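Local structure of lipoprotein (Klebsiella pneumoniae subsp. pneumoniae, 4HWM) at residues Asp38-Thr51 / Cys54-Leu67. The protein is a YedD-family lipoprotein of unknown function, probably tethered to a bacterial membrane through a lipid anchor. Sequence-based numbering, arbitrary orientation. Where two conformers were deposited one is given.
Sequences DAIASLIVTKEGDT and CRQWQRVIAQPGKL
T51 and G65 face each other as a hydrogen-bonded antiparallel pair at the tightly packed end of the contact. T51 N reaches G65 O at 2.9 Å and G65 N reaches T51 O at 3.0 Å, each donor standing well above the plane of the carbonyl it meets and so lying off the lone pairs. With OG1 set between its own backbone N and carbonyl carbon (chi1 70°), T51 brings the hydroxyl against the G65 backbone; the glycine lets OG1 sit this close, with G65 C at 3.0 Å and G65 CA at 3.1 Å. The hydroxyl also bonds N76 and accepts from a water shared with Q63 O. The same rotation swings T51 CG2 to 3.7 Å from L67 CD2, while the other branch of L67, CD1, touches V45 CG1 (3.8 Å), the two side chains crossing at about a right angle. L67 N closes this end on the carbonyl O of G49, the last residue of the type I turn T46-G49.

Strands 40-45 and 54-56 form the other hairpin ladder, in which I40 exchanges two backbone bonds with Q56 and S42 two with C54. Between them A41 CB rests against R55 CG (3.8 Å), leaving the guanidinium to salt bridges with D53 and D96.

Packing slackens toward D38 and W57. A39 CB still touches W57 CB at 3.7 Å, but the exposed indole meets D38 through a water, which accepts from W57 NE1 in the ring plane and donates to D38 OD2.

The two hairpins, 40-45/50-56 and 50-56/60-70, share strand 50-56 within the closed antiparallel barrel. S42 and C54 lie against C110 of helix 108-118, the disulfide partner of C54, whereas A41 and R55 pack on M98 of strand 98-103.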
loop_
_atom_site.group_PDB
_atom_site.type_symbol
_atom_site.label_atom_id
_atom_site.label_comp_id
_atom_site.label_asym_id
_atom_site.label_seq_id
_atom_site.Cartn_x
_atom_site.Cartn_y
_atom_site.Cartn_z
ATOM N N ASP A 38 4.553 15.503 -10.071
ATOM C CA ASP A 38 4.121 14.392 -10.932
ATOM C C ASP A 38 4.375 13.007 -10.345
ATOM O O ASP A 38 3.942 12.004 -10.922
ATOM C CB ASP A 38 4.775 14.456 -12.305
ATOM C CG ASP A 38 4.332 15.657 -13.117
ATOM O OD1 ASP A 38 3.167 16.138 -12.967
ATOM O OD2 ASP A 38 5.190 16.065 -13.918
ATOM N N ALA A 39 5.056 12.949 -9.202
ATOM C CA ALA A 39 5.283 11.669 -8.539
ATOM C C ALA A 39 3.914 11.075 -8.127
ATOM O O ALA A 39 2.978 11.820 -7.788
ATOM C CB ALA A 39 6.207 11.822 -7.326
ATOM N N ILE A 40 3.837 9.748 -8.176
ATOM C CA ILE A 40 2.617 8.998 -7.889
ATOM C C ILE A 40 2.934 7.952 -6.819
ATOM O O ILE A 40 3.964 7.296 -6.872
ATOM C CB ILE A 40 2.083 8.275 -9.160
ATOM C CG1 ILE A 40 1.803 9.267 -10.280
ATOM C CG2 ILE A 40 0.808 7.441 -8.875
ATOM C CD1 ILE A 40 1.714 8.650 -11.648
ATOM N N ALA A 41 2.039 7.789 -5.851
ATOM C CA ALA A 41 2.082 6.677 -4.931
ATOM C C ALA A 41 0.821 5.844 -5.035
ATOM O O ALA A 41 -0.281 6.354 -5.212
ATOM C CB ALA A 41 2.282 7.159 -3.507
ATOM N N SER A 42 1.010 4.547 -4.880
ATOM C CA SER A 42 -0.082 3.577 -4.939
ATOM C C SER A 42 0.044 2.591 -3.782
ATOM O O SER A 42 1.147 2.272 -3.329
ATOM C CB SER A 42 -0.023 2.789 -6.255
ATOM O OG SER A 42 -0.105 3.636 -7.380
ATOM N N LEU A 43 -1.101 2.084 -3.348
ATOM C CA LEU A 43 -1.143 1.045 -2.320
ATOM C C LEU A 43 -2.166 0.006 -2.759
ATOM O O LEU A 43 -3.307 0.341 -3.014
ATOM C CB LEU A 43 -1.561 1.613 -0.951
ATOM C CG LEU A 43 -1.487 0.635 0.232
ATOM C CD1 LEU A 43 -0.061 0.226 0.550
ATOM C CD2 LEU A 43 -2.173 1.274 1.464
ATOM N N ILE A 44 -1.728 -1.246 -2.837
ATOM C CA ILE A 44 -2.624 -2.401 -3.026
ATOM C C ILE A 44 -2.911 -2.995 -1.660
ATOM O O ILE A 44 -1.997 -3.161 -0.864
ATOM C CB ILE A 44 -1.992 -3.500 -3.932
ATOM C CG1 ILE A 44 -1.508 -2.895 -5.262
ATOM C CG2 ILE A 44 -2.949 -4.693 -4.091
ATOM C CD1 ILE A 44 -0.867 -3.901 -6.212
ATOM N N VAL A 45 -4.193 -3.278 -1.397
ATOM C CA VAL A 45 -4.570 -3.997 -0.179
ATOM C C VAL A 45 -5.441 -5.166 -0.619
ATOM O O VAL A 45 -6.500 -4.952 -1.213
ATOM C CB VAL A 45 -5.342 -3.107 0.818
ATOM C CG1 VAL A 45 -5.739 -3.908 2.077
ATOM C CG2 VAL A 45 -4.535 -1.873 1.211
ATOM N N THR A 46 -4.990 -6.392 -0.393
ATOM C CA THR A 46 -5.809 -7.572 -0.754
ATOM C C THR A 46 -6.788 -7.862 0.387
ATOM O O THR A 46 -6.595 -7.403 1.529
ATOM C CB THR A 46 -4.990 -8.818 -1.029
ATOM O OG1 THR A 46 -4.485 -9.336 0.203
ATOM C CG2 THR A 46 -3.844 -8.536 -2.027
ATOM N N LYS A 47 -7.795 -8.688 0.099
ATOM C CA LYS A 47 -8.768 -8.998 1.149
ATOM C C LYS A 47 -8.096 -9.692 2.341
ATOM O O LYS A 47 -8.483 -9.449 3.492
ATOM C CB LYS A 47 -9.980 -9.784 0.609
ATOM C CG LYS A 47 -9.720 -11.228 0.177
ATOM C CD LYS A 47 -11.047 -11.962 -0.138
ATOM C CE LYS A 47 -10.814 -13.429 -0.458
ATOM N NZ LYS A 47 -9.880 -13.663 -1.609
ATOM N N GLU A 48 -7.083 -10.506 2.084
ATOM C CA GLU A 48 -6.364 -11.218 3.139
ATOM C C GLU A 48 -5.396 -10.340 3.927
ATOM O O GLU A 48 -4.861 -10.777 4.955
ATOM C CB GLU A 48 -5.607 -12.410 2.528
ATOM C CG GLU A 48 -6.529 -13.468 1.914
ATOM C CD GLU A 48 -6.937 -13.189 0.475
ATOM O OE1 GLU A 48 -6.445 -12.205 -0.136
ATOM O OE2 GLU A 48 -7.769 -13.963 -0.062
ATOM N N GLY A 49 -5.153 -9.103 3.467
ATOM C CA GLY A 49 -4.264 -8.207 4.195
ATOM C C GLY A 49 -2.849 -8.143 3.677
ATOM O O GLY A 49 -2.001 -7.552 4.330
ATOM N N ASP A 50 -2.571 -8.713 2.505
ATOM C CA ASP A 50 -1.280 -8.454 1.860
ATOM C C ASP A 50 -1.345 -7.060 1.225
ATOM O O ASP A 50 -2.398 -6.615 0.775
ATOM C CB ASP A 50 -0.947 -9.486 0.825
ATOM C CG ASP A 50 -0.661 -10.839 1.416
ATOM O OD1 ASP A 50 0.415 -11.034 1.983
ATOM O OD2 ASP A 50 -1.537 -11.729 1.333
ATOM N N THR A 51 -0.210 -6.370 1.213
ATOM C CA THR A 51 -0.155 -5.045 0.653
ATOM C C THR A 51 1.012 -4.868 -0.287
ATOM O O THR A 51 1.962 -5.666 -0.294
ATOM C CB THR A 51 -0.048 -4.001 1.758
ATOM O OG1 THR A 51 1.242 -4.104 2.361
ATOM C CG2 THR A 51 -1.194 -4.146 2.821
ATOM N N CYS A 54 3.819 1.183 -3.813
ATOM C CA CYS A 54 4.575 1.419 -5.052
ATOM C C CYS A 54 4.560 2.896 -5.336
ATOM O O CYS A 54 3.499 3.485 -5.486
ATOM C CB CYS A 54 3.946 0.627 -6.196
ATOM S SG CYS A 54 4.816 0.732 -7.748
ATOM N N ARG A 55 5.735 3.499 -5.390
ATOM C CA ARG A 55 5.856 4.936 -5.602
ATOM C C ARG A 55 6.766 5.164 -6.785
ATOM O O ARG A 55 7.721 4.443 -6.962
ATOM C CB ARG A 55 6.410 5.591 -4.363
ATOM C CG ARG A 55 5.572 5.246 -3.154
ATOM C CD ARG A 55 6.004 5.970 -1.958
ATOM N NE ARG A 55 5.517 5.350 -0.731
ATOM C CZ ARG A 55 5.496 5.903 0.467
ATOM N NH1 ARG A 55 5.959 7.136 0.661
ATOM N NH2 ARG A 55 5.055 5.187 1.489
ATOM N N GLN A 56 6.463 6.155 -7.601
ATOM C CA GLN A 56 7.189 6.339 -8.841
ATOM C C GLN A 56 7.314 7.804 -9.215
ATOM O O GLN A 56 6.407 8.614 -9.003
ATOM C CB GLN A 56 6.502 5.595 -9.974
ATOM C CG GLN A 56 5.100 6.022 -10.273
ATOM C CD GLN A 56 4.456 5.134 -11.284
ATOM O OE1 GLN A 56 4.735 5.257 -12.501
ATOM N NE2 GLN A 56 3.588 4.252 -10.830
ATOM N N TRP A 57 8.468 8.126 -9.780
ATOM C CA TRP A 57 8.639 9.377 -10.496
ATOM C C TRP A 57 9.718 9.125 -11.549
ATOM O O TRP A 57 9.418 8.539 -12.578
ATOM C CB TRP A 57 8.927 10.544 -9.546
ATOM C CG TRP A 57 9.074 11.831 -10.292
ATOM C CD1 TRP A 57 8.285 12.282 -11.326
ATOM C CD2 TRP A 57 10.068 12.810 -10.081
ATOM N NE1 TRP A 57 8.759 13.495 -11.775
ATOM C CE2 TRP A 57 9.858 13.835 -11.036
ATOM C CE3 TRP A 57 11.136 12.923 -9.194
ATOM C CZ2 TRP A 57 10.660 14.967 -11.101
ATOM C CZ3 TRP A 57 11.943 14.036 -9.265
ATOM C CH2 TRP A 57 11.710 15.046 -10.226
ATOM N N GLN A 58 10.960 9.498 -11.281
ATOM C CA GLN A 58 12.064 9.153 -12.174
ATOM C C GLN A 58 12.427 7.679 -12.056
ATOM O O GLN A 58 12.914 7.084 -13.012
ATOM C CB GLN A 58 13.313 10.018 -11.949
ATOM C CG GLN A 58 13.091 11.505 -12.112
ATOM C CD GLN A 58 12.687 11.895 -13.489
ATOM O OE1 GLN A 58 13.321 11.492 -14.470
ATOM N NE2 GLN A 58 11.617 12.671 -13.591
ATOM N N ARG A 59 12.211 7.114 -10.866
ATOM C CA ARG A 59 12.393 5.704 -10.601
ATOM C C ARG A 59 11.200 5.192 -9.805
ATOM O O ARG A 59 10.451 5.983 -9.240
ATOM C CB ARG A 59 13.671 5.461 -9.801
ATOM C CG ARG A 59 14.934 5.801 -10.588
ATOM C CD ARG A 59 16.193 5.500 -9.790
ATOM N NE ARG A 59 16.344 6.409 -8.654
ATOM C CZ ARG A 59 17.131 6.213 -7.589
ATOM N NH1 ARG A 59 17.886 5.132 -7.480
ATOM N NH2 ARG A 59 17.153 7.115 -6.613
ATOM N N VAL A 60 11.060 3.874 -9.787
ATOM C CA VAL A 60 10.035 3.176 -9.033
ATOM C C VAL A 60 10.666 2.576 -7.783
ATOM O O VAL A 60 11.776 2.017 -7.833
ATOM C CB VAL A 60 9.440 2.040 -9.899
ATOM C CG1 VAL A 60 8.442 1.221 -9.130
ATOM C CG2 VAL A 60 8.816 2.591 -11.173
ATOM N N ILE A 61 9.968 2.692 -6.665
ATOM C CA ILE A 61 10.312 1.992 -5.446
ATOM C C ILE A 61 9.035 1.303 -4.993
ATOM O O ILE A 61 8.017 1.954 -4.788
ATOM C CB ILE A 61 10.913 2.913 -4.353
ATOM C CG1 ILE A 61 11.158 2.109 -3.068
ATOM C CG2 ILE A 61 10.055 4.120 -4.060
ATOM C CD1 ILE A 61 12.206 2.713 -2.169
ATOM N N ALA A 62 9.094 -0.011 -4.888
ATOM C CA ALA A 62 7.940 -0.793 -4.510
ATOM C C ALA A 62 8.305 -1.807 -3.415
ATOM O O ALA A 62 9.400 -2.382 -3.426
ATOM C CB ALA A 62 7.387 -1.489 -5.735
ATOM N N GLN A 63 7.395 -1.993 -2.466
ATOM C CA GLN A 63 7.640 -2.856 -1.309
ATOM C C GLN A 63 6.391 -3.602 -0.916
ATOM O O GLN A 63 5.381 -2.977 -0.627
ATOM C CB GLN A 63 8.067 -2.035 -0.090
ATOM C CG GLN A 63 9.292 -1.127 -0.321
ATOM C CD GLN A 63 9.370 -0.087 0.742
ATOM O OE1 GLN A 63 9.253 1.111 0.458
ATOM N NE2 GLN A 63 9.459 -0.527 1.991
ATOM N N PRO A 64 6.469 -4.941 -0.870
ATOM C CA PRO A 64 5.376 -5.707 -0.290
ATOM C C PRO A 64 5.247 -5.428 1.218
ATOM O O PRO A 64 6.200 -5.008 1.872
ATOM C CB PRO A 64 5.779 -7.161 -0.584
ATOM C CG PRO A 64 6.671 -7.050 -1.856
ATOM C CD PRO A 64 7.460 -5.795 -1.558
ATOM N N GLY A 65 4.073 -5.695 1.783
ATOM C CA GLY A 65 3.842 -5.572 3.211
ATOM C C GLY A 65 2.621 -6.372 3.650
ATOM O O GLY A 65 2.062 -7.141 2.874
ATOM N N LYS A 66 2.243 -6.148 4.896
ATOM C CA LYS A 66 1.119 -6.822 5.524
ATOM C C LYS A 66 0.381 -5.846 6.391
ATOM O O LYS A 66 1.009 -5.078 7.091
ATOM C CB LYS A 66 1.602 -7.930 6.497
ATOM C CG LYS A 66 2.335 -9.040 5.884
ATOM C CD LYS A 66 2.903 -9.975 6.942
ATOM C CE LYS A 66 3.733 -11.076 6.366
ATOM N NZ LYS A 66 4.387 -11.835 7.506
ATOM N N LEU A 67 -0.945 -5.938 6.442
ATOM C CA LEU A 67 -1.698 -5.180 7.436
ATOM C C LEU A 67 -1.512 -5.802 8.816
ATOM O O LEU A 67 -1.386 -7.033 8.949
ATOM C CB LEU A 67 -3.175 -5.198 7.128
ATOM C CG LEU A 67 -3.637 -4.544 5.848
ATOM C CD1 LEU A 67 -5.171 -4.689 5.789
ATOM C CD2 LEU A 67 -3.201 -3.075 5.743
HETATM O O HOH W 1 7.663 15.574 -13.514
HETATM O O HOH W 2 2.584 4.425 -8.081
HETATM O O HOH W 3 2.598 -9.490 1.601
HETATM O O HOH W 4 3.371 -2.497 1.464
#